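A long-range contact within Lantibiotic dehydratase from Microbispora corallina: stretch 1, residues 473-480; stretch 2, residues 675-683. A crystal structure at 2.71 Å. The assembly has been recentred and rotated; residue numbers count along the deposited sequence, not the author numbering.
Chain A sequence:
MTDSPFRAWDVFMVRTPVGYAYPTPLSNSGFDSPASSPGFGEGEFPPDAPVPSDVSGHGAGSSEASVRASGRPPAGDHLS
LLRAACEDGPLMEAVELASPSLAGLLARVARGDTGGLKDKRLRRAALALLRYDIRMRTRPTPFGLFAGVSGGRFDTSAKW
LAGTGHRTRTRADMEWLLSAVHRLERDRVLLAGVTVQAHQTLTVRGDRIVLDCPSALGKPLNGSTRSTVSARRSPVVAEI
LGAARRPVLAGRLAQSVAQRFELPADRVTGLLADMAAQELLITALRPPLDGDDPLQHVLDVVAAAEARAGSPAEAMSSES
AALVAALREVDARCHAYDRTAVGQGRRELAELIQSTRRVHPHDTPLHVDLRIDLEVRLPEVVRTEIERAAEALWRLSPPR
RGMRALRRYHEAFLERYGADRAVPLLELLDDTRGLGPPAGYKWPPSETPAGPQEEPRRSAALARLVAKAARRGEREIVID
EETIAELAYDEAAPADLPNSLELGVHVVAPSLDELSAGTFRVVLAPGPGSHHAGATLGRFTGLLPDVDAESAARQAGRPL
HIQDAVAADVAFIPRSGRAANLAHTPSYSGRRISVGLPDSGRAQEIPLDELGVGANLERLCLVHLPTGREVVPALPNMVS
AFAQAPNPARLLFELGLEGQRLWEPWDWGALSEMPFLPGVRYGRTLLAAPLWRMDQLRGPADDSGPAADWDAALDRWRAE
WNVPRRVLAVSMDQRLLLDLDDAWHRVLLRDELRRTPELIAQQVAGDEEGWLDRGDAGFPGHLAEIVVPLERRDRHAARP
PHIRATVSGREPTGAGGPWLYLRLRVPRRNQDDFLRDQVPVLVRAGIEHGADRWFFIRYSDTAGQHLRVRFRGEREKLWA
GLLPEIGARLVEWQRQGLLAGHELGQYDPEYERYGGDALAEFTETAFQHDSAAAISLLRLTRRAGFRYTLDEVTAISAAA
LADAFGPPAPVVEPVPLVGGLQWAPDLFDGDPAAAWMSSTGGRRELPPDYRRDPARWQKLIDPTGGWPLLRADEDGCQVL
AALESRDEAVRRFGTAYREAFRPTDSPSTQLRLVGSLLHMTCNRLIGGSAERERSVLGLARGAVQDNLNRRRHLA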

ATOM      1  N   GLY A 473     -18.963 -25.524  23.644  1.00 32.32           N
ATOM      2  CA  GLY A 473     -20.141 -25.579  22.780  1.00 29.25           C
ATOM      3  C   GLY A 473     -21.197 -24.483  22.916  1.00 32.86           C
ATOM      4  O   GLY A 473     -22.313 -24.645  22.436  1.00 30.21           O
ATOM      5  N   GLU A 474     -20.837 -23.368  23.556  1.00 37.13           N
ATOM      6  CA  GLU A 474     -21.727 -22.234  23.812  1.00 33.10           C
ATOM      7  C   GLU A 474     -21.904 -21.290  22.606  1.00 32.16           C
ATOM      8  O   GLU A 474     -20.945 -20.971  21.910  1.00 30.99           O
ATOM      9  CB  GLU A 474     -21.171 -21.417  24.968  1.00 35.94           C
ATOM     10  CG  GLU A 474     -21.095 -22.147  26.299  1.00 42.17           C
ATOM     11  CD  GLU A 474     -20.195 -21.420  27.301  1.00 53.92           C
ATOM     12  OE1 GLU A 474     -19.303 -20.659  26.855  1.00 60.52           O
ATOM     13  OE2 GLU A 474     -20.392 -21.583  28.527  1.00 48.10           O
ATOM     14  N   ARG A 475     -23.126 -20.816  22.383  1.00 32.18           N
ATOM     15  CA  ARG A 475     -23.411 -19.932  21.260  1.00 24.84           C
ATOM     16  C   ARG A 475     -23.221 -18.471  21.624  1.00 32.55           C
ATOM     17  O   ARG A 475     -23.333 -17.603  20.759  1.00 34.64           O
ATOM     18  CB  ARG A 475     -24.861 -20.085  20.838  1.00 23.49           C
ATOM     19  CG  ARG A 475     -25.197 -21.420  20.305  1.00 27.70           C
ATOM     20  CD  ARG A 475     -26.689 -21.616  20.359  1.00 33.38           C
ATOM     21  NE  ARG A 475     -27.120 -22.695  19.478  1.00 31.57           N
ATOM     22  CZ  ARG A 475     -28.382 -23.071  19.332  1.00 25.28           C
ATOM     23  NH1 ARG A 475     -29.342 -22.459  20.004  1.00 24.26           N
ATOM     24  NH2 ARG A 475     -28.678 -24.054  18.505  1.00 32.00           N
ATOM     25  N   GLU A 476     -22.953 -18.189  22.896  1.00 26.41           N
ATOM     26  CA  GLU A 476     -22.752 -16.818  23.326  1.00 23.88           C
ATOM     27  C   GLU A 476     -21.623 -16.848  24.324  1.00 31.27           C
ATOM     28  O   GLU A 476     -21.478 -17.804  25.074  1.00 40.88           O
ATOM     29  CB  GLU A 476     -24.025 -16.243  23.952  1.00 26.54           C
ATOM     30  CG  GLU A 476     -25.206 -16.096  22.963  1.00 29.39           C
ATOM     31  CD  GLU A 476     -26.396 -15.281  23.511  1.00 39.37           C
ATOM     32  OE1 GLU A 476     -26.298 -14.735  24.646  1.00 39.83           O
ATOM     33  OE2 GLU A 476     -27.440 -15.208  22.804  1.00 31.18           O
ATOM     34  N   ILE A 477     -20.805 -15.810  24.317  1.00 28.66           N
ATOM     35  CA  ILE A 477     -19.721 -15.679  25.259  1.00 24.76           C
ATOM     36  C   ILE A 477     -20.034 -14.390  26.008  1.00 31.64           C
ATOM     37  O   ILE A 477     -20.706 -13.522  25.457  1.00 34.94           O
ATOM     38  CB  ILE A 477     -18.339 -15.666  24.521  1.00 29.70           C
ATOM     39  CG1 ILE A 477     -17.182 -15.889  25.497  1.00 38.17           C
ATOM     40  CG2 ILE A 477     -18.107 -14.371  23.727  1.00 27.76           C
ATOM     41  CD1 ILE A 477     -16.886 -17.361  25.812  1.00 42.49           C
ATOM     42  N   VAL A 478     -19.627 -14.282  27.273  1.00 30.33           N
ATOM     43  CA  VAL A 478     -19.980 -13.119  28.084  1.00 26.53           C
ATOM     44  C   VAL A 478     -18.752 -12.312  28.453  1.00 28.91           C
ATOM     45  O   VAL A 478     -17.817 -12.841  29.042  1.00 37.89           O
ATOM     46  CB  VAL A 478     -20.695 -13.517  29.394  1.00 33.95           C
ATOM     47  CG1 VAL A 478     -20.833 -12.295  30.324  1.00 21.56           C
ATOM     48  CG2 VAL A 478     -22.060 -14.150  29.102  1.00 31.63           C
ATOM     49  N   ILE A 479     -18.760 -11.027  28.125  1.00 30.96           N
ATOM     50  CA  ILE A 479     -17.611 -10.169  28.390  1.00 33.62           C
ATOM     51  C   ILE A 479     -17.901  -9.193  29.517  1.00 31.47           C
ATOM     52  O   ILE A 479     -19.015  -8.688  29.668  1.00 27.44           O
ATOM     53  CB  ILE A 479     -17.145  -9.416  27.111  1.00 38.06           C
ATOM     54  CG1 ILE A 479     -18.189  -8.395  26.650  1.00 33.82           C
ATOM     55  CG2 ILE A 479     -16.868 -10.403  25.984  1.00 33.91           C
ATOM     56  CD1 ILE A 479     -17.744  -7.544  25.453  1.00 30.42           C
ATOM     57  N   ASP A 480     -16.885  -8.955  30.325  1.00 34.71           N
ATOM     58  CA  ASP A 480     -16.979  -8.006  31.415  1.00 36.59           C
ATOM     59  C   ASP A 480     -15.856  -6.984  31.293  1.00 38.81           C
ATOM     60  O   ASP A 480     -15.113  -6.990  30.315  1.00 40.77           O
ATOM     61  CB  ASP A 480     -16.904  -8.762  32.742  1.00 41.04           C
ATOM     62  CG  ASP A 480     -15.697  -9.680  32.823  1.00 45.83           C
ATOM     63  OD1 ASP A 480     -14.591  -9.272  32.397  1.00 48.99           O
ATOM     64  OD2 ASP A 480     -15.872 -10.845  33.243  1.00 43.70           O
ATOM     65  N   PRO A 675     -16.518 -20.527  10.783  1.00 23.79           N
ATOM     66  CA  PRO A 675     -17.847 -20.994  10.358  1.00 22.77           C
ATOM     67  C   PRO A 675     -18.910 -20.581  11.358  1.00 23.79           C
ATOM     68  O   PRO A 675     -20.059 -20.332  10.981  1.00 23.33           O
ATOM     69  CB  PRO A 675     -17.711 -22.522  10.350  1.00 25.34           C
ATOM     70  CG  PRO A 675     -16.565 -22.813  11.261  1.00 26.71           C
ATOM     71  CD  PRO A 675     -15.621 -21.643  11.130  1.00 27.70           C
ATOM     72  N   PHE A 676     -18.529 -20.512  12.630  1.00 21.78           N
ATOM     73  CA  PHE A 676     -19.438 -19.996  13.635  1.00 22.72           C
ATOM     74  C   PHE A 676     -18.732 -19.025  14.527  1.00 23.09           C
ATOM     75  O   PHE A 676     -17.631 -19.302  14.992  1.00 23.50           O
ATOM     76  CB  PHE A 676     -20.073 -21.102  14.491  1.00 26.21           C
ATOM     77  CG  PHE A 676     -20.866 -20.575  15.659  1.00 23.65           C
ATOM     78  CD1 PHE A 676     -22.128 -20.009  15.461  1.00 27.59           C
ATOM     79  CD2 PHE A 676     -20.348 -20.623  16.949  1.00 17.53           C
ATOM     80  CE1 PHE A 676     -22.858 -19.499  16.531  1.00 24.85           C
ATOM     81  CE2 PHE A 676     -21.071 -20.130  18.019  1.00 22.85           C
ATOM     82  CZ  PHE A 676     -22.324 -19.561  17.813  1.00 26.57           C
ATOM     83  N   LEU A 677     -19.393 -17.891  14.753  1.00 24.77           N
ATOM     84  CA  LEU A 677     -18.992 -16.880  15.734  1.00 24.90           C
ATOM     85  C   LEU A 677     -20.073 -16.679  16.798  1.00 26.08           C
ATOM     86  O   LEU A 677     -21.237 -16.404  16.476  1.00 24.74           O
ATOM     87  CB  LEU A 677     -18.694 -15.551  15.043  1.00 23.90           C
ATOM     88  CG  LEU A 677     -17.377 -15.476  14.286  1.00 22.01           C
ATOM     89  CD1 LEU A 677     -17.418 -14.246  13.457  1.00 20.20           C
ATOM     90  CD2 LEU A 677     -16.169 -15.461  15.249  1.00 19.15           C
ATOM     91  N   PRO A 678     -19.690 -16.820  18.072  1.00 25.76           N
ATOM     92  CA  PRO A 678     -20.612 -16.693  19.209  1.00 27.38           C
ATOM     93  C   PRO A 678     -21.163 -15.282  19.299  1.00 27.96           C
ATOM     94  O   PRO A 678     -20.432 -14.360  18.935  1.00 27.54           O
ATOM     95  CB  PRO A 678     -19.705 -16.939  20.417  1.00 26.94           C
ATOM     96  CG  PRO A 678     -18.353 -16.533  19.955  1.00 23.23           C
ATOM     97  CD  PRO A 678     -18.285 -16.900  18.501  1.00 21.35           C
ATOM     98  N   GLY A 679     -22.419 -15.122  19.732  1.00 29.27           N
ATOM     99  CA  GLY A 679     -22.941 -13.817  20.108  1.00 26.46           C
ATOM    100  C   GLY A 679     -22.119 -13.271  21.269  1.00 23.35           C
ATOM    101  O   GLY A 679     -21.605 -14.037  22.075  1.00 26.86           O
ATOM    102  N   VAL A 680     -21.964 -11.957  21.355  1.00 18.92           N
ATOM    103  CA  VAL A 680     -21.175 -11.398  22.449  1.00 25.09           C
ATOM    104  C   VAL A 680     -22.040 -10.542  23.377  1.00 29.85           C
ATOM    105  O   VAL A 680     -22.727  -9.613  22.940  1.00 29.34           O
ATOM    106  CB  VAL A 680     -19.878 -10.694  21.946  1.00 24.79           C
ATOM    107  CG1 VAL A 680     -19.956 -10.445  20.458  1.00 21.81           C
ATOM    108  CG2 VAL A 680     -19.585  -9.418  22.715  1.00 21.87           C
ATOM    109  N   ARG A 681     -22.041 -10.902  24.655  1.00 28.58           N
ATOM    110  CA  ARG A 681     -22.899 -10.235  25.620  1.00 29.72           C
ATOM    111  C   ARG A 681     -22.173  -9.407  26.681  1.00 28.45           C
ATOM    112  O   ARG A 681     -21.210  -9.851  27.297  1.00 27.49           O
ATOM    113  CB  ARG A 681     -23.869 -11.228  26.254  1.00 34.70           C
ATOM    114  CG  ARG A 681     -24.985 -10.581  27.063  1.00 32.13           C
ATOM    115  CD  ARG A 681     -26.182 -11.503  27.137  1.00 38.68           C
ATOM    116  NE  ARG A 681     -25.886 -12.723  27.880  1.00 46.89           N
ATOM    117  CZ  ARG A 681     -25.922 -12.825  29.203  1.00 42.13           C
ATOM    118  NH1 ARG A 681     -26.231 -11.772  29.942  1.00 43.40           N
ATOM    119  NH2 ARG A 681     -25.642 -13.981  29.784  1.00 44.78           N
ATOM    120  N   TYR A 682     -22.648  -8.178  26.843  1.00 25.23           N
ATOM    121  CA  TYR A 682     -22.168  -7.261  27.861  1.00 25.79           C
ATOM    122  C   TYR A 682     -23.353  -6.838  28.716  1.00 26.69           C
ATOM    123  O   TYR A 682     -24.256  -6.154  28.230  1.00 29.60           O
ATOM    124  CB  TYR A 682     -21.539  -6.055  27.172  1.00 25.06           C
ATOM    125  CG  TYR A 682     -20.969  -5.004  28.081  1.00 19.47           C
ATOM    126  CD1 TYR A 682     -19.860  -5.268  28.868  1.00 20.60           C
ATOM    127  CD2 TYR A 682     -21.502  -3.730  28.106  1.00 17.35           C
ATOM    128  CE1 TYR A 682     -19.322  -4.297  29.683  1.00 17.72           C
ATOM    129  CE2 TYR A 682     -20.973  -2.751  28.919  1.00 16.52           C
ATOM    130  CZ  TYR A 682     -19.886  -3.037  29.697  1.00 15.64           C
ATOM    131  OH  TYR A 682     -19.364  -2.053  30.489  1.00 26.81           O
ATOM    132  N   GLY A 683     -23.367  -7.261  29.979  1.00 29.25           N
ATOM    133  CA  GLY A 683     -24.568  -7.182  30.791  1.00 25.79           C
ATOM    134  C   GLY A 683     -25.746  -7.857  30.113  1.00 29.24           C
ATOM    135  O   GLY A 683     -25.740  -9.071  29.902  1.00 30.17           O
TER
HETATM  136  O   HOH W   1     -25.632 -16.014  27.155  1.00 30.32           O

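The two stretches, at least 201 residues apart in sequence wherever they touch, meet as neighbouring parallel β-strands. The strand that begins at Glu476 runs beside strand 679-682 with an angle of 29° between their N-to-C directions, and the axes approach to 4.8 Å. Four backbone hydrogen bonds join them in the ladder typical of parallel pairing, in which alternate residues of each strand bond to two residues of the other. Gly679 N donates to Arg475 O (2.8 Å), and Gly679 O in turn accepts from Ile477 N (3.0 Å). The pattern then repeats two residues on: Arg681 N donates to Ile477 O (3.0 Å), and Ile479 N donates to Arg681 O (2.8 Å). The last three are nearly straight, with angles at hydrogen of 163-166°, whereas the first is more bent, at 144°, where the pairing begins. Ile477 and Arg681 therefore each use both backbone polar groups across the contact, as does Gly679. CA-H...O contacts supplement the ladder: Arg475 O lies 3.3 Å from Pro678 CA, and Gly679 O lies 3.3 Å from Glu476 CA, so each of these carbonyls meets a CA-H as well as an N-H.

This register pairs Glu476 with Gly679, Ile477 with Val680 and Val478 with Arg681. The first pair is the closest, its CA atoms 4.4 Å apart. Gly679 has no side chain, and an ideal CB at this position would lie only 3.4 Å from Glu476 CG, a tight approach; the bare backbone leaves that space to the glutamate.

Glu476, Val478 and Arg681 direct their side chains to one face of the sheet. Arg681, which has the largest area covered by the opposing stretch, reaches both of the others. Its NE forms a long salt bridge with Glu476 OE1 (3.8 Å), the carboxylate oxygen lying at the edge of the guanidinium, near its plane. A water reinforces this link, donating to Glu476 OE1 at 2.9 Å and accepting a weak hydrogen bond from Arg681 NH2 at 3.3 Å. Val478 CG2 packs over one face of the same guanidinium, 3.7 Å from Arg681 NH2. Within its own stretch, Arg681 NH1 makes a weak hydrogen bond to Gly683 O (2.7 Å), so the charged group is held from several directions.

The other face, bearing Ile477, Ile479, Val680 and Tyr682, is largely apolar. Ile479 is buried and makes the closer contacts here: its CD1 lies 3.8 Å from Val680 CG2, and its CG1 4.1 Å from Tyr682 CB. Ile477 packs more loosely, with CG2 4.4 Å from Pro678 CG.

Before the paired strands, Phe676 points toward the first stretch and presents its ring edge to the backbone there. Phe676 CZ comes within 3.6 Å of Arg475 CA, while CE2 of the same ring lies 4.0 Å from Glu474 O. The end of the Arg475 side chain leads away, and its guanidinium is hydrogen-bonded elsewhere in the structure.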